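Local coordinates for protein tryptophan--tRNA ligase (Mycoplasma pneumoniae, PDB 2YY5) that probably catalyses the ATP-dependent attachment of tryptophan to tRNA(Trp), as a homodimeric class I aminoacyl-tRNA synthetase, at residues V42-S47 with Q59-L64; F81-S84 with E88-M91; L64-L69 with E307-E312. The protein carries 1 engineered substitution. One frame throughout, in Å; residues are numbered along the deposited sequence.

Contact 1: V42-S47 with Q59-L64; sequences VADLHS and QNNFDL. With WSA (5'-O-[(L-tryptophylamino)sulfonyl]adenosine), chain J.
Val42 meets helix 54-71 with both of its methyl groups. CG2 of Val42 lies 3.7 Å from Leu64 CD2, and the two side chains lie antiparallel, flank to flank. Val42 CG1, trans to its backbone N (chi1 175°), packs on Asn61 OD1 at 3.5 Å. At Ala43 the chain makes an inverse gamma turn, with Asp44 N bonded to Val42 O. Asp44 follows, its CB 3.7 Å from Asn61 ND2. These two side chains are set nearly perpendicular, and the carboxylate and amide planes stand 79° apart. The acid does not pair with the amide; its OD1 is bonded to Ser84 OG. His46 turns to the bound tryptophanyl-adenylate analogue. CD1 of the ligand's indole sits 3.2 Å above one face of the His46 ring, nearer the ring margin than its centre, while NE2 of His46 is hydrogen-bonded to Asp142 OD2. At Ser47 a water links the segments. It lies 3.0 Å from Ser47 OG and donates to Asn61 OD1 at 3.2 Å. The arrangement belongs to the Rossmann-type core of class I synthetases, where the short helix 44-47 after strand 37-42 brings His46 to the aminoacyl-adenylate pocket.

Contact 2: F81-S84 with E88-M91; sequences FLQS and EHSM
Phe81 and His89 approach each other from opposite directions where a strand of the parallel Rossmann-type sheet, 78-82, gives way to helix 87-98. Phe81 CG sits between its backbone N and carbonyl carbon, and His89 CG lies trans to its carbonyl carbon, which turns the rings to each other. CE1 of Phe81 is 3.3 Å from NE2 of His89, and this nitrogen lies near the plane of the phenylalanine ring, at its edge. Seen from the imidazole, the approach is oblique. The ring centroids are 5.6 Å apart and the planes are inclined by 38°, which fits neither a stack nor a T-shaped pair. With Gln83 CG trans to the backbone N (chi1 -178°), the CG methylene comes over one face of the His89 ring; the extended chain beyond takes the amide onward, where OE1 accepts from Leu45 N. Gln83 CG lies 4.2 Å from the His89 ring centroid, 26° off the ring normal, a CH-pi contact. The Gln83 amide plane stands perpendicular to the imidazole. All three side chains are buried. Bonds at both ring nitrogens of His89 would fix the rotation of the imidazole: NE2 is bonded to Tyr146 OH. At the other ring nitrogen, His89 ND1 is bonded to OD1 of Asp142, a predicted tryptophan-binding residue, and Gln83 NE2 reaches the same oxygen by a weak hydrogen bond.

Contact 3: L64-L69 with E307-E312; sequences LVRTLL and EQISRE
Ile309 packs against Arg66 and Leu69, which lie three residues apart on helix 54-71. Its CG2 branch touches both. Ile309 CG2 lies 3.5 Å from Arg66 CG and 3.7 Å from Leu69 CD2. Ile309 CD1 turns to the leucine stem, 4.0 Å from Leu69 CB. The arginine and isoleucine side chains pass alongside, pointing opposite ways, whereas the leucine lies athwart the isoleucine. Further along the arginine, CD of Arg66 is 3.4 Å from the backbone O of Ile309. That carbonyl oxygen sits near the plane of the guanidinium, at its edge, but at 4.1 Å from Arg66 NH2 it is packing and not a hydrogen bond. Ile309 belongs to the short link between helix 284-308 and helix 311-340. The contact thus lays a helix-helix junction of the C-terminal part on the crossover helix of the Rossmann-type core. The next shell positions these groups. Arg66 bends at its third torsion (chi3 -55°), and its NH1 forms a salt bridge with Asp63 OD1, one turn back on its own helix. Ser310 is the N-cap of helix 311-340, with OG bonded to Gln313 N, although the place of this hydroxyl is less sure. Beyond it, Arg311 reaches back to the core in a cation-pi contact with Phe62, and it also packs on Ile347 of the second subunit.

How the contacts relate
Contacts 1 and 2 are buried, each with several residues near the second subunit; contact 3 is at the surface and reaches that subunit through Arg311. Contacts 1 and 3 share helix 54-71; Leu64 lies in both but packs across only contact 1. In contact 1 this helix faces the sheet; in contact 3 it meets the C-terminal helices. Contacts 1 and 2 join where Val42 N and Phe81 O, 2.9 Å apart, link parallel strands. Their histidines converge on Asp142 through its two carboxylate oxygens. Contact 2 sets an imidazole against a phenyl ring and a glutamine chain, contact 1 mixes apolar packing with a water bridge, and contact 3 is aliphatic, its arginine paired within its own helix.

Contact 1: V42-S47 with Q59-L64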
loop_
_atom_site.group_PDB
_atom_site.type_symbol
_atom_site.label_atom_id
_atom_site.label_comp_id
_atom_site.label_asym_id
_atom_site.label_seq_id
_atom_site.Cartn_x
_atom_site.Cartn_y
_atom_site.Cartn_z
ATOM N N VAL B 42 6.010 -12.185 -11.577
ATOM C CA VAL B 42 6.555 -12.762 -10.365
ATOM C C VAL B 42 6.049 -11.818 -9.282
ATOM O O VAL B 42 6.497 -10.682 -9.183
ATOM C CB VAL B 42 8.095 -12.744 -10.410
ATOM C CG1 VAL B 42 8.679 -13.237 -9.082
ATOM C CG2 VAL B 42 8.573 -13.601 -11.569
ATOM N N ALA B 43 5.105 -12.290 -8.480
ATOM C CA ALA B 43 4.509 -11.465 -7.440
ATOM C C ALA B 43 5.357 -11.292 -6.162
ATOM O O ALA B 43 4.956 -11.706 -5.073
ATOM C CB ALA B 43 3.132 -12.025 -7.101
ATOM N N ASP B 44 6.513 -10.647 -6.300
ATOM C CA ASP B 44 7.419 -10.436 -5.171
ATOM C C ASP B 44 6.939 -9.430 -4.124
ATOM O O ASP B 44 7.558 -9.288 -3.073
ATOM C CB ASP B 44 8.806 -10.027 -5.671
ATOM C CG ASP B 44 8.778 -8.778 -6.541
ATOM O OD1 ASP B 44 9.842 -8.141 -6.668
ATOM O OD2 ASP B 44 7.709 -8.440 -7.105
ATOM N N LEU B 45 5.848 -8.727 -4.407
ATOM C CA LEU B 45 5.295 -7.773 -3.449
ATOM C C LEU B 45 4.403 -8.547 -2.478
ATOM O O LEU B 45 4.098 -8.076 -1.384
ATOM C CB LEU B 45 4.497 -6.678 -4.171
ATOM C CG LEU B 45 5.340 -5.747 -5.057
ATOM C CD1 LEU B 45 4.442 -4.740 -5.731
ATOM C CD2 LEU B 45 6.400 -5.033 -4.228
ATOM N N HIS B 46 4.003 -9.748 -2.891
ATOM C CA HIS B 46 3.168 -10.628 -2.079
ATOM C C HIS B 46 4.056 -11.486 -1.194
ATOM O O HIS B 46 3.649 -11.918 -0.119
ATOM C CB HIS B 46 2.305 -11.518 -2.979
ATOM C CG HIS B 46 1.145 -10.796 -3.590
ATOM N ND1 HIS B 46 -0.030 -10.570 -2.907
ATOM C CD2 HIS B 46 1.008 -10.180 -4.787
ATOM C CE1 HIS B 46 -0.838 -9.844 -3.656
ATOM N NE2 HIS B 46 -0.235 -9.593 -4.801
ATOM N N SER B 47 5.283 -11.712 -1.648
ATOM C CA SER B 47 6.241 -12.525 -0.908
ATOM C C SER B 47 6.751 -11.832 0.351
ATOM O O SER B 47 6.926 -12.472 1.391
ATOM C CB SER B 47 7.422 -12.885 -1.810
ATOM O OG SER B 47 6.976 -13.647 -2.905
ATOM N N GLN B 59 17.251 -14.568 -5.212
ATOM C CA GLN B 59 17.535 -15.866 -5.798
ATOM C C GLN B 59 16.270 -16.524 -6.343
ATOM O O GLN B 59 16.268 -17.055 -7.458
ATOM C CB GLN B 59 18.206 -16.774 -4.762
ATOM C CG GLN B 59 18.555 -18.178 -5.271
ATOM C CD GLN B 59 19.258 -18.166 -6.626
ATOM O OE1 GLN B 59 20.104 -17.314 -6.896
ATOM N NE2 GLN B 59 18.913 -19.124 -7.477
ATOM N N ASN B 60 15.193 -16.467 -5.561
ATOM C CA ASN B 60 13.918 -17.057 -5.948
ATOM C C ASN B 60 13.268 -16.373 -7.153
ATOM O O ASN B 60 12.797 -17.058 -8.066
ATOM C CB ASN B 60 12.959 -17.056 -4.755
ATOM C CG ASN B 60 13.322 -18.098 -3.708
ATOM O OD1 ASN B 60 12.724 -18.139 -2.628
ATOM N ND2 ASN B 60 14.297 -18.954 -4.025
ATOM N N ASN B 61 13.231 -15.037 -7.157
ATOM C CA ASN B 61 12.652 -14.301 -8.287
ATOM C C ASN B 61 13.355 -14.749 -9.571
ATOM O O ASN B 61 12.722 -14.971 -10.604
ATOM C CB ASN B 61 12.816 -12.781 -8.113
ATOM C CG ASN B 61 11.946 -12.216 -6.999
ATOM O OD1 ASN B 61 11.036 -12.884 -6.505
ATOM N ND2 ASN B 61 12.217 -10.972 -6.607
ATOM N N PHE B 62 14.671 -14.887 -9.492
ATOM C CA PHE B 62 15.467 -15.335 -10.623
ATOM C C PHE B 62 15.067 -16.773 -10.979
ATOM O O PHE B 62 14.781 -17.086 -12.133
ATOM C CB PHE B 62 16.958 -15.250 -10.251
ATOM C CG PHE B 62 17.868 -16.078 -11.127
ATOM C CD1 PHE B 62 18.511 -17.199 -10.614
ATOM C CD2 PHE B 62 18.100 -15.725 -12.453
ATOM C CE1 PHE B 62 19.377 -17.958 -11.410
ATOM C CE2 PHE B 62 18.961 -16.474 -13.256
ATOM C CZ PHE B 62 19.602 -17.592 -12.731
ATOM N N ASP B 63 15.039 -17.639 -9.976
ATOM C CA ASP B 63 14.687 -19.034 -10.192
ATOM C C ASP B 63 13.293 -19.252 -10.797
ATOM O O ASP B 63 13.092 -20.187 -11.574
ATOM C CB ASP B 63 14.805 -19.820 -8.881
ATOM C CG ASP B 63 16.249 -20.046 -8.456
ATOM O OD1 ASP B 63 17.122 -20.176 -9.343
ATOM O OD2 ASP B 63 16.509 -20.111 -7.233
ATOM N N LEU B 64 12.330 -18.403 -10.441
ATOM C CA LEU B 64 10.984 -18.550 -10.983
ATOM C C LEU B 64 10.960 -18.221 -12.473
ATOM O O LEU B 64 10.336 -18.933 -13.253
ATOM C CB LEU B 64 9.989 -17.648 -10.245
ATOM C CG LEU B 64 8.509 -17.822 -10.616
ATOM C CD1 LEU B 64 8.033 -19.225 -10.267
ATOM C CD2 LEU B 64 7.688 -16.807 -9.870
HETATM C CD2 WSA J . -1.920 -13.471 -8.238
HETATM C CE3 WSA J . -2.401 -14.486 -9.057
HETATM C CZ3 WSA J . -3.263 -14.174 -10.101
HETATM C CH2 WSA J . -3.640 -12.852 -10.322
HETATM C CZ2 WSA J . -3.158 -11.840 -9.501
HETATM C CE2 WSA J . -2.295 -12.153 -8.457
HETATM N N11 WSA J . -1.675 -11.405 -7.548
HETATM C CD1 WSA J . -0.927 -12.182 -6.771
HETATM C CG WSA J . -1.045 -13.451 -7.158
HETATM C CB WSA J . -0.334 -14.651 -6.535
HETATM C CA WSA J . -1.331 -15.652 -5.946
HETATM N NH3 WSA J . -2.176 -15.003 -4.934
HETATM C C WSA J . -0.552 -16.803 -5.304
HETATM O O WSA J . -0.022 -16.654 -4.208
HETATM N NS WSA J . -0.481 -17.942 -5.985
HETATM S S WSA J . 0.778 -18.836 -5.461
HETATM O O1S WSA J . 2.060 -18.080 -5.652
HETATM O O2S WSA J . 0.620 -19.145 -4.001
HETATM O "O5'" WSA J . 0.772 -20.031 -6.249
HETATM C "C5'" WSA J . 0.759 -19.907 -7.675
HETATM C "C4'" WSA J . -0.429 -20.590 -8.360
HETATM O "O4'" WSA J . -0.462 -21.983 -8.002
HETATM C "C3'" WSA J . -1.790 -20.006 -7.973
HETATM O "O3'" WSA J . -2.644 -19.976 -9.120
HETATM C "C2'" WSA J . -2.302 -21.042 -6.974
HETATM O "O2'" WSA J . -3.733 -21.024 -6.954
HETATM C "C1'" WSA J . -1.825 -22.306 -7.687
HETATM N N9 WSA J . -1.861 -23.459 -6.756
HETATM C C8 WSA J . -1.294 -23.484 -5.552
HETATM N N7 WSA J . -1.460 -24.684 -5.002
HETATM C C5 WSA J . -2.142 -25.433 -5.867
HETATM C C4 WSA J . -2.405 -24.647 -6.981
HETATM N N3 WSA J . -3.092 -25.177 -8.007
HETATM C C2 WSA J . -3.510 -26.431 -7.962
HETATM N N1 WSA J . -3.273 -27.204 -6.918
HETATM C C6 WSA J . -2.594 -26.742 -5.857
HETATM N N6 WSA J . -2.342 -27.529 -4.812
HETATM O O HOH W 1 8.014 -13.708 -5.692
#

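Contact 2: F81-S84 with E88-M91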
loop_
_atom_site.group_PDB
_atom_site.type_symbol
_atom_site.label_atom_id
_atom_site.label_comp_id
_atom_site.label_asym_id
_atom_site.label_seq_id
_atom_site.Cartn_x
_atom_site.Cartn_y
_atom_site.Cartn_z
ATOM N N PHE B 81 6.904 -10.278 -16.340
ATOM C CA PHE B 81 7.571 -9.213 -15.602
ATOM C C PHE B 81 7.666 -9.433 -14.094
ATOM O O PHE B 81 7.101 -10.380 -13.562
ATOM C CB PHE B 81 6.867 -7.885 -15.884
ATOM C CG PHE B 81 5.451 -7.810 -15.361
ATOM C CD1 PHE B 81 5.155 -7.058 -14.225
ATOM C CD2 PHE B 81 4.404 -8.420 -16.050
ATOM C CE1 PHE B 81 3.834 -6.901 -13.791
ATOM C CE2 PHE B 81 3.077 -8.268 -15.622
ATOM C CZ PHE B 81 2.793 -7.505 -14.492
ATOM N N LEU B 82 8.400 -8.549 -13.415
ATOM C CA LEU B 82 8.558 -8.629 -11.966
ATOM C C LEU B 82 7.714 -7.523 -11.353
ATOM O O LEU B 82 7.990 -6.341 -11.557
ATOM C CB LEU B 82 10.021 -8.441 -11.559
ATOM C CG LEU B 82 10.252 -8.545 -10.048
ATOM C CD1 LEU B 82 10.051 -9.991 -9.642
ATOM C CD2 LEU B 82 11.652 -8.080 -9.660
ATOM N N GLN B 83 6.685 -7.921 -10.608
ATOM C CA GLN B 83 5.759 -6.995 -9.962
ATOM C C GLN B 83 6.404 -5.734 -9.374
ATOM O O GLN B 83 5.949 -4.620 -9.624
ATOM C CB GLN B 83 4.973 -7.744 -8.874
ATOM C CG GLN B 83 3.925 -6.914 -8.144
ATOM C CD GLN B 83 3.179 -7.723 -7.101
ATOM O OE1 GLN B 83 3.713 -8.683 -6.553
ATOM N NE2 GLN B 83 1.948 -7.328 -6.807
ATOM N N SER B 84 7.467 -5.905 -8.602
ATOM C CA SER B 84 8.134 -4.765 -7.990
ATOM C C SER B 84 8.771 -3.790 -8.986
ATOM O O SER B 84 9.116 -2.668 -8.604
ATOM C CB SER B 84 9.202 -5.253 -6.993
ATOM O OG SER B 84 10.292 -5.894 -7.644
ATOM N N GLU B 88 3.431 1.135 -10.449
ATOM C CA GLU B 88 1.993 1.179 -10.718
ATOM C C GLU B 88 1.244 0.147 -9.893
ATOM O O GLU B 88 0.071 0.320 -9.591
ATOM C CB GLU B 88 1.685 0.932 -12.201
ATOM C CG GLU B 88 1.955 2.103 -13.142
ATOM C CD GLU B 88 3.428 2.265 -13.429
ATOM O OE1 GLU B 88 3.805 3.187 -14.181
ATOM O OE2 GLU B 88 4.215 1.455 -12.900
ATOM N N HIS B 89 1.921 -0.933 -9.527
ATOM C CA HIS B 89 1.283 -1.971 -8.739
ATOM C C HIS B 89 1.002 -1.503 -7.322
ATOM O O HIS B 89 -0.113 -1.649 -6.838
ATOM C CB HIS B 89 2.135 -3.238 -8.762
ATOM C CG HIS B 89 1.932 -4.057 -9.997
ATOM N ND1 HIS B 89 0.952 -5.021 -10.093
ATOM C CD2 HIS B 89 2.505 -3.982 -11.222
ATOM C CE1 HIS B 89 0.929 -5.502 -11.326
ATOM N NE2 HIS B 89 1.860 -4.886 -12.030
ATOM N N SER B 90 1.993 -0.909 -6.674
ATOM C CA SER B 90 1.805 -0.417 -5.318
ATOM C C SER B 90 0.716 0.654 -5.303
ATOM O O SER B 90 -0.109 0.704 -4.387
ATOM C CB SER B 90 3.113 0.171 -4.771
ATOM O OG SER B 90 3.470 1.368 -5.441
ATOM N N MET B 91 0.706 1.500 -6.326
ATOM C CA MET B 91 -0.278 2.570 -6.384
ATOM C C MET B 91 -1.687 2.060 -6.596
ATOM O O MET B 91 -2.607 2.476 -5.901
ATOM C CB MET B 91 0.084 3.577 -7.473
ATOM C CG MET B 91 -0.853 4.777 -7.542
ATOM S SD MET B 91 -1.234 5.500 -5.925
ATOM C CE MET B 91 0.042 6.708 -5.763
#

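Contact 3: L64-L69 with E307-E312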
loop_
_atom_site.group_PDB
_atom_site.type_symbol
_atom_site.label_atom_id
_atom_site.label_comp_id
_atom_site.label_asym_id
_atom_site.label_seq_id
_atom_site.Cartn_x
_atom_site.Cartn_y
_atom_site.Cartn_z
ATOM N N LEU B 64 12.330 -18.403 -10.441
ATOM C CA LEU B 64 10.984 -18.550 -10.983
ATOM C C LEU B 64 10.960 -18.221 -12.473
ATOM O O LEU B 64 10.336 -18.933 -13.253
ATOM C CB LEU B 64 9.989 -17.648 -10.245
ATOM C CG LEU B 64 8.509 -17.822 -10.616
ATOM C CD1 LEU B 64 8.033 -19.225 -10.267
ATOM C CD2 LEU B 64 7.688 -16.807 -9.870
ATOM N N VAL B 65 11.641 -17.146 -12.867
ATOM C CA VAL B 65 11.673 -16.761 -14.267
ATOM C C VAL B 65 12.258 -17.882 -15.104
ATOM O O VAL B 65 11.766 -18.167 -16.194
ATOM C CB VAL B 65 12.492 -15.477 -14.502
ATOM C CG1 VAL B 65 12.613 -15.203 -15.990
ATOM C CG2 VAL B 65 11.803 -14.299 -13.837
ATOM N N ARG B 66 13.308 -18.520 -14.602
ATOM C CA ARG B 66 13.906 -19.623 -15.334
ATOM C C ARG B 66 12.933 -20.797 -15.457
ATOM O O ARG B 66 12.833 -21.416 -16.515
ATOM C CB ARG B 66 15.199 -20.077 -14.662
ATOM C CG ARG B 66 16.395 -19.188 -14.979
ATOM C CD ARG B 66 17.687 -19.887 -14.619
ATOM N NE ARG B 66 17.691 -20.332 -13.230
ATOM C CZ ARG B 66 18.585 -21.171 -12.719
ATOM N NH1 ARG B 66 18.513 -21.523 -11.442
ATOM N NH2 ARG B 66 19.547 -21.665 -13.490
ATOM N N THR B 67 12.210 -21.101 -14.383
ATOM C CA THR B 67 11.244 -22.192 -14.424
ATOM C C THR B 67 10.159 -21.917 -15.468
ATOM O O THR B 67 9.818 -22.788 -16.269
ATOM C CB THR B 67 10.569 -22.401 -13.053
ATOM O OG1 THR B 67 11.543 -22.843 -12.098
ATOM C CG2 THR B 67 9.469 -23.446 -13.156
ATOM N N LEU B 68 9.624 -20.699 -15.460
ATOM C CA LEU B 68 8.575 -20.327 -16.404
ATOM C C LEU B 68 9.046 -20.432 -17.850
ATOM O O LEU B 68 8.274 -20.793 -18.737
ATOM C CB LEU B 68 8.070 -18.913 -16.107
ATOM C CG LEU B 68 7.381 -18.770 -14.747
ATOM C CD1 LEU B 68 6.919 -17.337 -14.537
ATOM C CD2 LEU B 68 6.199 -19.734 -14.681
ATOM N N LEU B 69 10.315 -20.118 -18.082
ATOM C CA LEU B 69 10.894 -20.206 -19.418
ATOM C C LEU B 69 11.149 -21.676 -19.747
ATOM O O LEU B 69 10.768 -22.157 -20.816
ATOM C CB LEU B 69 12.205 -19.419 -19.483
ATOM C CG LEU B 69 12.190 -17.971 -19.994
ATOM C CD1 LEU B 69 10.930 -17.262 -19.574
ATOM C CD2 LEU B 69 13.420 -17.239 -19.465
ATOM N N GLU B 307 18.119 -25.185 -16.385
ATOM C CA GLU B 307 19.557 -24.998 -16.229
ATOM C C GLU B 307 20.166 -24.229 -17.410
ATOM O O GLU B 307 21.124 -23.468 -17.244
ATOM C CB GLU B 307 20.221 -26.366 -16.093
ATOM C CG GLU B 307 21.708 -26.343 -15.840
ATOM C CD GLU B 307 22.308 -27.730 -15.921
ATOM O OE1 GLU B 307 21.835 -28.630 -15.190
ATOM O OE2 GLU B 307 23.250 -27.924 -16.717
ATOM N N GLN B 308 19.600 -24.433 -18.595
ATOM C CA GLN B 308 20.067 -23.775 -19.806
ATOM C C GLN B 308 19.826 -22.266 -19.788
ATOM O O GLN B 308 20.607 -21.504 -20.361
ATOM C CB GLN B 308 19.375 -24.386 -21.023
ATOM C CG GLN B 308 19.776 -25.822 -21.306
ATOM C CD GLN B 308 18.778 -26.537 -22.193
ATOM O OE1 GLN B 308 18.430 -26.057 -23.277
ATOM N NE2 GLN B 308 18.311 -27.695 -21.739
ATOM N N ILE B 309 18.751 -21.835 -19.133
ATOM C CA ILE B 309 18.425 -20.412 -19.057
ATOM C C ILE B 309 19.511 -19.656 -18.283
ATOM O O ILE B 309 19.926 -20.094 -17.209
ATOM C CB ILE B 309 17.058 -20.208 -18.370
ATOM C CG1 ILE B 309 15.996 -21.065 -19.067
ATOM C CG2 ILE B 309 16.669 -18.735 -18.408
ATOM C CD1 ILE B 309 15.804 -20.752 -20.539
ATOM N N SER B 310 19.960 -18.523 -18.828
ATOM C CA SER B 310 21.020 -17.722 -18.204
ATOM C C SER B 310 20.556 -16.453 -17.499
ATOM O O SER B 310 19.481 -15.921 -17.787
ATOM C CB SER B 310 22.045 -17.302 -19.249
ATOM O OG SER B 310 21.545 -16.228 -20.023
ATOM N N ARG B 311 21.410 -15.958 -16.603
ATOM C CA ARG B 311 21.143 -14.748 -15.830
ATOM C C ARG B 311 20.767 -13.585 -16.759
ATOM O O ARG B 311 19.735 -12.937 -16.562
ATOM C CB ARG B 311 22.383 -14.367 -15.009
ATOM C CG ARG B 311 22.087 -13.630 -13.710
ATOM C CD ARG B 311 22.194 -14.570 -12.514
ATOM N NE ARG B 311 21.401 -14.102 -11.379
ATOM C CZ ARG B 311 21.354 -14.701 -10.192
ATOM N NH1 ARG B 311 20.593 -14.199 -9.227
ATOM N NH2 ARG B 311 22.072 -15.792 -9.963
ATOM N N GLU B 312 21.614 -13.321 -17.755
ATOM C CA GLU B 312 21.381 -12.248 -18.728
ATOM C C GLU B 312 19.999 -12.407 -19.361
ATOM O O GLU B 312 19.257 -11.437 -19.522
ATOM C CB GLU B 312 22.460 -12.277 -19.827
ATOM C CG GLU B 312 22.719 -13.674 -20.421
ATOM C CD GLU B 312 22.465 -13.773 -21.929
ATOM O OE1 GLU B 312 22.576 -14.895 -22.479
ATOM O OE2 GLU B 312 22.160 -12.737 -22.562
#